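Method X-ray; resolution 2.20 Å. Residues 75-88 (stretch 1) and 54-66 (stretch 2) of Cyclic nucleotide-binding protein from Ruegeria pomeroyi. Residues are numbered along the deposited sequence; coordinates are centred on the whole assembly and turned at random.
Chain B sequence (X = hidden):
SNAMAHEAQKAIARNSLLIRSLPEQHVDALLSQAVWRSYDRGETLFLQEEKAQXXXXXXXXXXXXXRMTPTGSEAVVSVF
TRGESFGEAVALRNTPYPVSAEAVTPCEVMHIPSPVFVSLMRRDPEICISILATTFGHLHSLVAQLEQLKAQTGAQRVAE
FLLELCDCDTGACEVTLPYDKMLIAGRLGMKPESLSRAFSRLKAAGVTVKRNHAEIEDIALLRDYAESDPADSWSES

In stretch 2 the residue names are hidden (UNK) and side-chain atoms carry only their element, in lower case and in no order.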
# COMPACT_ATOMS: atom_id res chain seq x y z
N ALA B 75 -2.02 7.00 -24.01
CA ALA B 75 -2.42 7.34 -22.65
C ALA B 75 -1.35 6.83 -21.65
O ALA B 75 -1.26 5.63 -21.44
CB ALA B 75 -3.75 6.66 -22.34
N VAL B 76 -0.58 7.73 -21.02
CA VAL B 76 0.43 7.35 -20.02
C VAL B 76 -0.25 6.79 -18.78
O VAL B 76 -1.13 7.41 -18.24
CB VAL B 76 1.36 8.51 -19.63
CG1 VAL B 76 2.34 8.11 -18.51
CG2 VAL B 76 2.15 8.99 -20.87
N VAL B 77 0.16 5.61 -18.36
CA VAL B 77 -0.40 4.93 -17.20
C VAL B 77 0.50 5.10 -15.96
O VAL B 77 0.01 5.14 -14.83
CB VAL B 77 -0.51 3.41 -17.50
CG1 VAL B 77 -0.81 2.59 -16.20
CG2 VAL B 77 -1.53 3.17 -18.54
N SER B 78 1.81 5.13 -16.16
CA SER B 78 2.76 5.28 -15.04
C SER B 78 4.11 5.68 -15.54
O SER B 78 4.44 5.43 -16.70
CB SER B 78 2.96 3.99 -14.28
OG SER B 78 1.98 3.06 -14.58
N VAL B 79 4.90 6.25 -14.64
CA VAL B 79 6.32 6.43 -14.84
C VAL B 79 7.10 5.86 -13.68
O VAL B 79 6.69 5.99 -12.53
CB VAL B 79 6.72 7.90 -15.07
CG1 VAL B 79 6.23 8.33 -16.39
CG2 VAL B 79 6.18 8.81 -13.97
N PHE B 80 8.21 5.21 -13.98
CA PHE B 80 9.08 4.60 -12.96
C PHE B 80 10.49 5.07 -13.12
O PHE B 80 10.92 5.38 -14.24
CB PHE B 80 9.05 3.06 -13.06
CG PHE B 80 7.73 2.47 -12.69
CD1 PHE B 80 7.36 2.35 -11.37
CD2 PHE B 80 6.82 2.08 -13.67
CE1 PHE B 80 6.11 1.82 -11.02
CE2 PHE B 80 5.59 1.55 -13.33
CZ PHE B 80 5.23 1.41 -12.02
N THR B 81 11.24 5.09 -12.01
CA THR B 81 12.60 5.57 -12.01
C THR B 81 13.49 4.69 -11.12
O THR B 81 13.09 3.62 -10.70
CB THR B 81 12.67 7.08 -11.61
OG1 THR B 81 13.97 7.60 -11.92
CG2 THR B 81 12.38 7.29 -10.14
N ARG B 82 14.72 5.13 -10.90
CA ARG B 82 15.73 4.27 -10.24
C ARG B 82 15.27 3.69 -8.93
O ARG B 82 14.63 4.37 -8.14
CB ARG B 82 17.07 4.99 -10.05
CG ARG B 82 17.15 5.88 -8.92
CD ARG B 82 18.36 6.87 -9.05
NE ARG B 82 19.64 6.34 -8.58
CZ ARG B 82 19.96 6.17 -7.30
NH1 ARG B 82 19.08 6.45 -6.34
NH2 ARG B 82 21.17 5.72 -6.97
N GLY B 83 15.55 2.41 -8.76
CA GLY B 83 15.18 1.65 -7.58
C GLY B 83 13.75 1.16 -7.59
O GLY B 83 13.26 0.72 -6.57
N GLU B 84 13.06 1.22 -8.72
CA GLU B 84 11.66 0.79 -8.75
C GLU B 84 11.46 -0.35 -9.71
O GLU B 84 12.03 -0.35 -10.82
CB GLU B 84 10.74 1.96 -9.13
CG GLU B 84 10.86 3.14 -8.16
CD GLU B 84 9.92 4.30 -8.53
OE1 GLU B 84 9.72 4.63 -9.73
OE2 GLU B 84 9.38 4.89 -7.58
N SER B 85 10.66 -1.33 -9.28
CA SER B 85 10.37 -2.50 -10.11
C SER B 85 8.98 -2.39 -10.70
O SER B 85 8.14 -1.67 -10.18
CB SER B 85 10.46 -3.82 -9.32
OG SER B 85 9.57 -3.83 -8.22
N PHE B 86 8.75 -3.09 -11.80
CA PHE B 86 7.41 -3.18 -12.34
C PHE B 86 7.29 -4.43 -13.21
O PHE B 86 8.30 -5.03 -13.58
CB PHE B 86 7.05 -1.89 -13.12
CG PHE B 86 7.93 -1.63 -14.33
CD1 PHE B 86 9.09 -0.93 -14.22
CD2 PHE B 86 7.57 -2.11 -15.58
CE1 PHE B 86 9.90 -0.70 -15.31
CE2 PHE B 86 8.37 -1.86 -16.69
CZ PHE B 86 9.55 -1.16 -16.54
N GLY B 87 6.05 -4.81 -13.55
CA GLY B 87 5.78 -6.00 -14.33
C GLY B 87 5.70 -7.32 -13.58
O GLY B 87 5.65 -8.39 -14.22
N GLU B 88 5.71 -7.26 -12.24
CA GLU B 88 5.70 -8.47 -11.41
C GLU B 88 4.45 -9.29 -11.69
O GLU B 88 4.56 -10.48 -12.01
CB GLU B 88 5.77 -8.16 -9.90
CG GLU B 88 6.94 -7.32 -9.42
CD GLU B 88 6.70 -5.82 -9.47
OE1 GLU B 88 5.74 -5.36 -10.12
OE2 GLU B 88 7.49 -5.08 -8.84
N UNK B 54 10.12 -11.19 -18.44
CA UNK B 54 10.99 -10.71 -17.38
C UNK B 54 10.23 -9.74 -16.52
O UNK B 54 9.19 -9.17 -16.94
c UNK B 54 12.25 -10.02 -17.97
N UNK B 55 10.75 -9.54 -15.31
CA UNK B 55 10.31 -8.50 -14.43
C UNK B 55 11.39 -7.43 -14.46
O UNK B 55 12.57 -7.75 -14.53
c UNK B 55 9.69 -7.91 -12.08
c UNK B 55 10.13 -9.02 -12.99
c UNK B 55 8.96 -10.85 -11.58
c UNK B 55 9.07 -10.15 -12.96
N UNK B 56 10.98 -6.18 -14.38
CA UNK B 56 11.86 -5.05 -14.67
C UNK B 56 12.13 -4.17 -13.48
O UNK B 56 11.23 -3.85 -12.74
c UNK B 56 10.71 -6.39 -18.66
c UNK B 56 11.26 -4.22 -15.82
n UNK B 56 9.45 -6.24 -18.29
n UNK B 56 11.48 -5.70 -17.84
c UNK B 56 9.42 -5.43 -17.18
c UNK B 56 10.70 -5.06 -16.91
N UNK B 57 13.39 -3.78 -13.35
CA UNK B 57 13.82 -2.89 -12.30
C UNK B 57 14.69 -1.76 -12.89
O UNK B 57 15.76 -2.02 -13.49
c UNK B 57 13.92 -4.91 -10.73
c UNK B 57 15.00 -2.71 -10.11
c UNK B 57 14.66 -3.65 -11.26
N UNK B 58 14.23 -0.52 -12.75
CA UNK B 58 14.98 0.63 -13.26
C UNK B 58 16.19 0.86 -12.35
O UNK B 58 16.04 0.87 -11.13
c UNK B 58 14.11 1.89 -13.32
c UNK B 58 14.90 3.09 -13.95
c UNK B 58 12.83 1.59 -14.09
N UNK B 59 17.38 0.93 -12.94
CA UNK B 59 18.61 1.23 -12.22
C UNK B 59 18.92 2.72 -12.33
O UNK B 59 19.41 3.33 -11.38
c UNK B 59 19.00 -1.57 -11.33
c UNK B 59 21.09 0.83 -12.06
c UNK B 59 19.79 0.45 -12.78
c UNK B 59 19.51 -1.06 -12.69
N UNK B 60 18.60 3.30 -13.48
CA UNK B 60 18.83 4.73 -13.71
C UNK B 60 17.89 5.24 -14.79
O UNK B 60 17.57 4.49 -15.72
o UNK B 60 20.91 7.05 -15.21
c UNK B 60 20.67 6.46 -14.15
o UNK B 60 20.69 7.03 -13.04
c UNK B 60 20.27 4.98 -14.21
N UNK B 61 17.45 6.49 -14.69
CA UNK B 61 16.60 7.09 -15.73
C UNK B 61 15.12 6.93 -15.45
O UNK B 61 14.73 6.54 -14.36
N UNK B 62 14.29 7.24 -16.43
CA UNK B 62 12.82 7.23 -16.29
C UNK B 62 12.20 6.42 -17.41
O UNK B 62 12.53 6.61 -18.59
n UNK B 62 13.57 10.73 -13.57
c UNK B 62 12.29 8.66 -16.35
c UNK B 62 11.77 10.73 -11.82
c UNK B 62 12.35 10.39 -13.05
c UNK B 62 10.41 9.11 -13.70
c UNK B 62 10.51 10.27 -11.57
c UNK B 62 12.56 9.44 -15.12
c UNK B 62 13.69 10.15 -14.82
c UNK B 62 11.69 9.59 -13.99
c UNK B 62 9.83 9.45 -12.48
N UNK B 63 11.29 5.52 -17.05
CA UNK B 63 10.57 4.68 -18.01
C UNK B 63 9.10 5.02 -17.91
O UNK B 63 8.57 5.16 -16.80
c UNK B 63 9.94 2.27 -18.54
c UNK B 63 10.80 3.20 -17.68
c UNK B 63 12.28 2.88 -17.85
N UNK B 64 8.42 5.17 -19.04
CA UNK B 64 6.97 5.38 -18.99
C UNK B 64 6.24 4.14 -19.48
O UNK B 64 6.71 3.45 -20.38
c UNK B 64 6.37 7.64 -23.53
c UNK B 64 6.55 6.60 -19.80
c UNK B 64 6.48 6.41 -21.32
n UNK B 64 5.93 8.81 -24.34
c UNK B 64 5.94 7.66 -22.06
N UNK B 65 5.09 3.86 -18.88
CA UNK B 65 4.20 2.82 -19.36
C UNK B 65 2.97 3.52 -19.92
O UNK B 65 2.46 4.44 -19.30
c UNK B 65 3.78 1.90 -18.21
c UNK B 65 6.15 1.08 -17.92
c UNK B 65 4.38 0.18 -16.40
c UNK B 65 4.70 0.74 -17.81
N UNK B 66 2.47 3.06 -21.06
CA UNK B 66 1.33 3.71 -21.71
C UNK B 66 0.51 2.69 -22.51
O UNK B 66 1.04 1.68 -22.96
c UNK B 66 4.06 4.25 -23.59
c UNK B 66 2.96 3.73 -26.09
c UNK B 66 4.33 3.58 -25.90
c UNK B 66 4.88 3.82 -24.63
c UNK B 66 2.16 4.15 -25.02
c UNK B 66 2.70 4.39 -23.76
c UNK B 66 1.82 4.85 -22.62
O HOH W 1 6.73 -7.95 -16.74
O HOH W 2 21.20 5.27 -11.09

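Position 54 carries a single side-chain carbon, its CA-to-CB bond directed away from stretch 1, which makes it Ala 54; its carbonyl O is joined to Gly 87 O by a water that donates to both. Position 55 has four carbons, forked at the first with one arm two carbons long, that touch Phe 86 and Glu 88, the mark of isoleucine. Ile 55 places CG2 3.5 Å from Phe 86 O and 3.9 Å from Glu 88 CG.

At position 56 one carbon, lying over the face of the Phe 86 ring, leads to a five-membered ring of three carbons and two nitrogens: His 56. Its CB is 3.6 Å from Phe 86 CZ; His 56 N donates to Phe 86 O (3.0 Å), and Phe 86 N donates to His 56 O (2.8 Å). Positions 57 and 58 each show one carbon bearing two more, the first set against Ser 85 and the second at the edge of the Phe 86 ring, so both are valine. Val 57 CG2 packs 3.9 Å from Ser 85 CB, whereas Val 58 CG2 lies 3.9 Å from Phe 86 CE1.

The chain turns a corner at position 59, whose four carbons are again forked at the first with one arm two carbons long, and whose CA-to-CB bond points away from stretch 1: Ile 59. Position 60 has two carbons, the second carrying two oxygens, and reaches Arg 82 through a water, hence Asp 60; the water links its OD1 and Ile 59 O to Arg 82 NE. Position 61 has no side-chain atoms, its O accepts a 2.8 Å hydrogen bond from Thr 81 OG1, and its phi of 92° and psi of -169° suit Gly 61.

Position 62 holds fused five- and six-membered rings with eight carbons and one nitrogen, faced by Thr 81, which is Trp 62; Thr 81 CB sits 3.5 Å above the centroid of its six-membered ring. Position 63, three carbons branched at the first, reaches the Phe 86 ring and is Val 63; its CG1 lies 4.0 Å from Phe 86 CZ. Four carbons in a row ending in nitrogen, packed against Val 79, identify position 64 as Lys 64, its CB 3.8 Å from Val 79 CG1. Position 65 has four carbons forked at the second that touch the Phe 80 ring: Leu 65, with CD2 3.6 Å from Phe 80 CE2. A six-carbon ring on one carbon, that carbon near Val 76, makes position 66 Phe 66, its CB 3.9 Å from Val 76 CA.

Two antiparallel ladders therefore hold the stretches together, one before and one after the corner. Phe 86 unites them, because its ring touches His 56 and Val 58 from the first strand and Val 63 and Leu 65 from the second. Near Val 77 a beta bulge shifts the register: Leu 65 O accepts from both Val 77 N (2.7 Å) and Ser 78 N (3.3 Å).

Stretch 2 54-66: AIHVVIDGWVKLF
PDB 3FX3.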